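Local coordinates for molybdopterin-guanine dinucleotide biosynthesis protein A (MobA) (Archaeoglobus fulgidus, PDB 3NGW) that probably transfers a guanine nucleotide from GTP onto molybdopterin in molybdenum cofactor biosynthesis, as a metal-dependent nucleotidyltransferase of the MobA family, at residues Arg46-Lys49 against Gln50-Leu54; Glu137-Arg140 against Ala141-Gly145. All coordinates share one frame; numbering follows the deposited sequence.

Contact 1. Residues Arg46-Lys49 against Gln50-Leu54; sequences RDEK and QAEKL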
ATOM      1  N   ARG A  46      10.970  -0.101   4.998  1.00 39.21           N
ATOM      2  CA  ARG A  46      10.912   0.224   6.424  1.00 42.11           C
ATOM      3  C   ARG A  46      12.096   1.065   6.883  1.00 41.48           C
ATOM      4  O   ARG A  46      11.989   1.804   7.859  1.00 41.29           O
ATOM      5  CB  ARG A  46      10.833  -1.054   7.251  1.00 35.79           C
ATOM      6  CG  ARG A  46      11.934  -2.021   6.960  1.00 39.91           C
ATOM      7  CD  ARG A  46      11.855  -3.216   7.863  1.00 33.91           C
ATOM      8  NE  ARG A  46      12.799  -4.219   7.405  1.00 49.18           N
ATOM      9  CZ  ARG A  46      12.502  -5.200   6.560  1.00 46.04           C
ATOM     10  NH1 ARG A  46      11.268  -5.328   6.084  1.00 32.56           N
ATOM     11  NH2 ARG A  46      13.456  -6.033   6.166  1.00 44.86           N
ATOM     12  N   ASP A  47      13.220   0.949   6.182  1.00 39.73           N
ATOM     13  CA  ASP A  47      14.418   1.724   6.507  1.00 38.42           C
ATOM     14  C   ASP A  47      15.375   1.683   5.330  1.00 37.52           C
ATOM     15  O   ASP A  47      15.203   0.885   4.411  1.00 38.53           O
ATOM     16  CB  ASP A  47      15.102   1.176   7.762  1.00 42.13           C
ATOM     17  CG  ASP A  47      15.484  -0.278   7.631  1.00 39.39           C
ATOM     18  OD1 ASP A  47      15.753  -0.914   8.667  1.00 51.05           O
ATOM     19  OD2 ASP A  47      15.524  -0.784   6.497  1.00 51.64           O
ATOM     20  N   GLU A  48      16.376   2.553   5.359  1.00 34.35           N
ATOM     21  CA  GLU A  48      17.358   2.652   4.286  1.00 33.66           C
ATOM     22  C   GLU A  48      18.095   1.338   4.059  1.00 37.23           C
ATOM     23  O   GLU A  48      18.526   1.034   2.947  1.00 44.26           O
ATOM     24  CB  GLU A  48      18.340   3.781   4.607  1.00 33.77           C
ATOM     25  CG  GLU A  48      19.442   3.979   3.587  1.00 49.18           C
ATOM     26  CD  GLU A  48      20.189   5.294   3.781  1.00 56.87           C
ATOM     27  OE1 GLU A  48      20.522   5.639   4.936  1.00 65.21           O
ATOM     28  OE2 GLU A  48      20.455   5.983   2.774  1.00 59.53           O
ATOM     29  N   LYS A  49      18.231   0.557   5.121  1.00 37.34           N
ATOM     30  CA  LYS A  49      18.901  -0.731   5.049  1.00 36.17           C
ATOM     31  C   LYS A  49      18.170  -1.631   4.043  1.00 32.86           C
ATOM     32  O   LYS A  49      18.787  -2.224   3.160  1.00 34.22           O
ATOM     33  CB  LYS A  49      18.913  -1.356   6.443  1.00 35.99           C
ATOM     34  CG  LYS A  49      19.651  -2.673   6.567  1.00 53.56           C
ATOM     35  CD  LYS A  49      19.963  -2.998   8.033  1.00 53.99           C
ATOM     36  CE  LYS A  49      18.702  -3.116   8.888  1.00 55.26           C
ATOM     37  NZ  LYS A  49      19.030  -3.552  10.273  1.00 51.94           N
ATOM     38  N   GLN A  50      16.851  -1.717   4.177  1.00 31.44           N
ATOM     39  CA  GLN A  50      16.050  -2.524   3.271  1.00 29.16           C
ATOM     40  C   GLN A  50      16.117  -1.951   1.849  1.00 33.15           C
ATOM     41  O   GLN A  50      16.219  -2.692   0.875  1.00 35.40           O
ATOM     42  CB  GLN A  50      14.590  -2.578   3.749  1.00 31.14           C
ATOM     43  CG  GLN A  50      13.666  -3.278   2.758  1.00 33.48           C
ATOM     44  CD  GLN A  50      12.270  -3.467   3.276  1.00 29.37           C
ATOM     45  OE1 GLN A  50      11.701  -2.569   3.893  1.00 36.85           O
ATOM     46  NE2 GLN A  50      11.698  -4.636   3.017  1.00 25.28           N
ATOM     47  N   ALA A  51      16.062  -0.629   1.736  1.00 39.56           N
ATOM     48  CA  ALA A  51      16.130   0.026   0.434  1.00 39.41           C
ATOM     49  C   ALA A  51      17.435  -0.349  -0.245  1.00 36.13           C
ATOM     50  O   ALA A  51      17.467  -0.594  -1.449  1.00 39.37           O
ATOM     51  CB  ALA A  51      16.041   1.543   0.597  1.00 31.86           C
ATOM     52  N   GLU A  52      18.521  -0.390   0.519  1.00 44.18           N
ATOM     53  CA  GLU A  52      19.807  -0.752  -0.065  1.00 45.23           C
ATOM     54  C   GLU A  52      19.813  -2.205  -0.531  1.00 38.22           C
ATOM     55  O   GLU A  52      20.311  -2.504  -1.615  1.00 41.54           O
ATOM     56  CB  GLU A  52      20.948  -0.529   0.931  1.00 49.86           C
ATOM     57  CG  GLU A  52      21.435   0.904   1.043  1.00 64.78           C
ATOM     58  CD  GLU A  52      22.632   1.025   1.974  1.00 78.55           C
ATOM     59  OE1 GLU A  52      23.651   0.341   1.716  1.00 87.31           O
ATOM     60  OE2 GLU A  52      22.563   1.795   2.960  1.00 77.91           O
ATOM     61  N   LYS A  53      19.260  -3.107   0.273  1.00 39.64           N
ATOM     62  CA  LYS A  53      19.236  -4.512  -0.120  1.00 37.45           C
ATOM     63  C   LYS A  53      18.336  -4.740  -1.329  1.00 38.36           C
ATOM     64  O   LYS A  53      18.686  -5.487  -2.236  1.00 42.75           O
ATOM     65  CB  LYS A  53      18.802  -5.397   1.050  1.00 39.14           C
ATOM     66  CG  LYS A  53      19.814  -5.397   2.195  1.00 56.41           C
ATOM     67  CD  LYS A  53      19.284  -6.062   3.469  1.00 58.78           C
ATOM     68  CE  LYS A  53      20.310  -5.967   4.601  1.00 60.96           C
ATOM     69  NZ  LYS A  53      19.831  -6.498   5.912  1.00 67.06           N
ATOM     70  N   LEU A  54      17.186  -4.085  -1.372  1.00 40.50           N
ATOM     71  CA  LEU A  54      16.325  -4.284  -2.514  1.00 37.51           C
ATOM     72  C   LEU A  54      16.897  -3.617  -3.766  1.00 34.86           C
ATOM     73  O   LEU A  54      16.925  -4.234  -4.820  1.00 38.10           O
ATOM     74  CB  LEU A  54      14.911  -3.773  -2.219  1.00 36.89           C
ATOM     75  CG  LEU A  54      14.178  -4.488  -1.067  1.00 47.41           C
ATOM     76  CD1 LEU A  54      12.791  -3.908  -0.922  1.00 26.97           C
ATOM     77  CD2 LEU A  54      14.093  -6.005  -1.307  1.00 42.99           C
TER
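The carboxamide of Q50 lies over one face of the R46 guanidinium, Q50 CD sitting 3.5 Å above the plane of that group and displaced from its centre, with the two planes 37° apart. The amide nitrogen is the part nearest the guanidinium: Q50 NE2 comes within 3.2 Å of R46 NH1, but both are donors, so this is contact without a bond, and Q50 NE2 is held instead by a weak hydrogen bond to the carbonyl of V7. R46 NH2 also forms a salt bridge with E17, and R46 NH1 donates to the carbonyl of G8. The other end of the amide does bond, Q50 OE1 accepting from R46 N at 2.8 Å, almost in line with the carbonyl. With CG set between its own N and carbonyl carbon (chi1 55°), R46 runs an extended chain past this oxygen, R46 CG lying 3.1 Å from Q50 OE1. Replacing R46 by an alanine here would probably leave E17 without its charged mate and the Q50 amide without the group it lies against.

D47 is the N-cap of helix 48-55. Its carboxylate turns to the first turn, where D47 OD2 takes the backbone N of Q50 at 2.8 Å and 163°. D47 O then accepts from A51 N at 3.2 Å. Further along, the K49 and K53 chains run alongside each other, with K49 CG 3.9 Å from K53 NZ.

The carboxylate thus caps the N-H of Q50, while the Q50 amide ties the loop residue before the N-cap back to the helix. A negative group at the N-terminal end of a helix is also likely to be favoured by the helix dipole.

Contact 2. Residues Glu137-Arg140 against Ala141-Gly145; sequences ELER and AILQG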
ATOM      1  N   GLU A 137      -0.877  15.780   9.250  1.00 32.55           N
ATOM      2  CA  GLU A 137      -1.556  15.029  10.294  1.00 36.71           C
ATOM      3  C   GLU A 137      -0.908  13.652  10.485  1.00 42.58           C
ATOM      4  O   GLU A 137      -0.825  13.144  11.608  1.00 46.29           O
ATOM      5  CB  GLU A 137      -3.043  14.886   9.964  1.00 39.80           C
ATOM      6  CG  GLU A 137      -3.942  15.080  11.170  1.00 52.37           C
ATOM      7  CD  GLU A 137      -3.599  16.340  11.956  1.00 54.01           C
ATOM      8  OE1 GLU A 137      -3.636  17.449  11.369  1.00 57.25           O
ATOM      9  OE2 GLU A 137      -3.284  16.213  13.161  1.00 54.45           O
ATOM     10  N   LEU A 138      -0.441  13.057   9.391  1.00 34.32           N
ATOM     11  CA  LEU A 138       0.216  11.756   9.458  1.00 34.93           C
ATOM     12  C   LEU A 138       1.560  11.891  10.154  1.00 33.32           C
ATOM     13  O   LEU A 138       1.946  11.037  10.947  1.00 42.39           O
ATOM     14  CB  LEU A 138       0.423  11.172   8.052  1.00 26.15           C
ATOM     15  CG  LEU A 138      -0.838  10.771   7.278  1.00 32.25           C
ATOM     16  CD1 LEU A 138      -0.452  10.125   5.948  1.00 28.59           C
ATOM     17  CD2 LEU A 138      -1.650   9.791   8.109  1.00 24.70           C
ATOM     18  N   GLU A 139       2.271  12.972   9.859  1.00 38.31           N
ATOM     19  CA  GLU A 139       3.576  13.199  10.463  1.00 37.10           C
ATOM     20  C   GLU A 139       3.463  13.493  11.950  1.00 41.29           C
ATOM     21  O   GLU A 139       4.313  13.070  12.730  1.00 42.56           O
ATOM     22  CB  GLU A 139       4.287  14.348   9.769  1.00 32.90           C
ATOM     23  CG  GLU A 139       5.619  14.681  10.383  1.00 31.05           C
ATOM     24  CD  GLU A 139       6.374  15.682   9.554  1.00 42.26           C
ATOM     25  OE1 GLU A 139       5.742  16.637   9.053  1.00 40.77           O
ATOM     26  OE2 GLU A 139       7.605  15.527   9.405  1.00 54.18           O
ATOM     27  N   ARG A 140       2.424  14.225  12.341  1.00 43.54           N
ATOM     28  CA  ARG A 140       2.232  14.536  13.751  1.00 49.93           C
ATOM     29  C   ARG A 140       2.033  13.225  14.500  1.00 49.42           C
ATOM     30  O   ARG A 140       2.584  13.027  15.585  1.00 47.59           O
ATOM     31  CB  ARG A 140       1.016  15.442  13.958  1.00 44.17           C
ATOM     32  CG  ARG A 140       1.214  16.848  13.435  1.00 53.31           C
ATOM     33  CD  ARG A 140       0.107  17.783  13.898  1.00 53.51           C
ATOM     34  NE  ARG A 140       0.175  19.060  13.187  1.00 59.84           N
ATOM     35  CZ  ARG A 140      -0.410  19.301  12.016  1.00 56.35           C
ATOM     36  NH1 ARG A 140      -1.125  18.355  11.421  1.00 53.87           N
ATOM     37  NH2 ARG A 140      -0.260  20.480  11.425  1.00 60.03           N
ATOM     38  N   ALA A 141       1.266  12.319  13.897  1.00 42.53           N
ATOM     39  CA  ALA A 141       0.997  11.017  14.503  1.00 42.80           C
ATOM     40  C   ALA A 141       2.284  10.220  14.707  1.00 36.25           C
ATOM     41  O   ALA A 141       2.469   9.564  15.735  1.00 37.44           O
ATOM     42  CB  ALA A 141       0.027  10.232  13.630  1.00 40.80           C
ATOM     43  N   ILE A 142       3.165  10.288  13.712  1.00 32.70           N
ATOM     44  CA  ILE A 142       4.453   9.595  13.743  1.00 33.75           C
ATOM     45  C   ILE A 142       5.336  10.159  14.860  1.00 33.91           C
ATOM     46  O   ILE A 142       5.967   9.412  15.609  1.00 41.20           O
ATOM     47  CB  ILE A 142       5.209   9.757  12.391  1.00 30.49           C
ATOM     48  CG1 ILE A 142       4.377   9.157  11.249  1.00 41.78           C
ATOM     49  CG2 ILE A 142       6.584   9.097  12.467  1.00 28.31           C
ATOM     50  CD1 ILE A 142       4.974   9.393   9.847  1.00 33.58           C
ATOM     51  N   LEU A 143       5.384  11.480  14.967  1.00 28.81           N
ATOM     52  CA  LEU A 143       6.207  12.108  15.982  1.00 32.95           C
ATOM     53  C   LEU A 143       5.622  11.899  17.385  1.00 41.76           C
ATOM     54  O   LEU A 143       6.363  11.845  18.366  1.00 31.10           O
ATOM     55  CB  LEU A 143       6.380  13.600  15.665  1.00 38.82           C
ATOM     56  CG  LEU A 143       7.070  13.921  14.324  1.00 42.67           C
ATOM     57  CD1 LEU A 143       7.224  15.425  14.172  1.00 41.10           C
ATOM     58  CD2 LEU A 143       8.445  13.256  14.247  1.00 40.57           C
ATOM     59  N   GLN A 144       4.299  11.761  17.473  1.00 39.56           N
ATOM     60  CA  GLN A 144       3.640  11.543  18.758  1.00 34.53           C
ATOM     61  C   GLN A 144       3.666  10.076  19.171  1.00 36.81           C
ATOM     62  O   GLN A 144       3.209   9.733  20.258  1.00 52.18           O
ATOM     63  CB  GLN A 144       2.184  12.021  18.708  1.00 34.41           C
ATOM     64  CG  GLN A 144       2.045  13.518  18.548  1.00 31.10           C
ATOM     65  CD  GLN A 144       0.620  13.965  18.307  1.00 34.99           C
ATOM     66  OE1 GLN A 144       0.372  15.144  18.070  1.00 35.76           O
ATOM     67  NE2 GLN A 144      -0.321  13.031  18.368  1.00 28.03           N
ATOM     68  N   GLY A 145       4.190   9.211  18.308  1.00 35.07           N
ATOM     69  CA  GLY A 145       4.242   7.794  18.625  1.00 25.51           C
ATOM     70  C   GLY A 145       2.889   7.108  18.508  1.00 38.53           C
ATOM     71  O   GLY A 145       2.570   6.211  19.289  1.00 41.68           O
TER
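From E137 to Q144 the backbone repeats the i to i+4 bond of an alpha-helix, A141 N to E137 O at 3.2 Å and Q144 N to R140 O at 2.8 Å, before G145 (phi 75°) ends the turn in a Schellman motif. The side chains one turn apart mostly pack on backbone carbonyls. I142 sets CG1 against L138 O at 3.1 Å, because chi1 of -61° places that branch beside its own N. Q144 behaves likewise: its CG rests 3.1 Å from R140 O, and the extended chain carries the amide back along the helix. The E139 and L143 chains run next to each other, with E139 CG 4.2 Å from L143 CD1, an aliphatic contact made by the E139 chain short of its carboxylate. That carboxylate pairs with R81. Elsewhere on the helix R140 NH1 bridges E137 OE1 at 2.7 Å, an i to i+3 salt bridge within one helical turn.

Helix 135-143 meets helix 72-83 through L138 on I76 and I142 on I73 and H77, and the E139-R81 bridge joins the same helix. L138 and A141 also touch P152 of helix 150-154, and L138 reaches I149 in the loop before it. Helix 135-143 follows strand 129-130 in the chain, and at its end L143, Q144 and G145 are exposed.

In the fold
Both contacts are single helical stretches on the periphery of the domain, their centres about 22 Å apart and their nearest atoms about 10 Å apart, without touching. Each is partly buried, with two buried residues. Contact 1 is at the start of helix 48-55, inside the beta-alpha-beta unit of strands 40-44 and 62-63; contact 2 closes helix 135-143, which leans on helices 72-83 and 150-154. They therefore share no element. The difference in chemistry follows the helix ends: at the start, side-chain acceptors take up backbone N-H groups, whereas at the finish a positive-phi glycine supplies the stop, accompanied by charged pairs, one within the helix and one to helix 72-83.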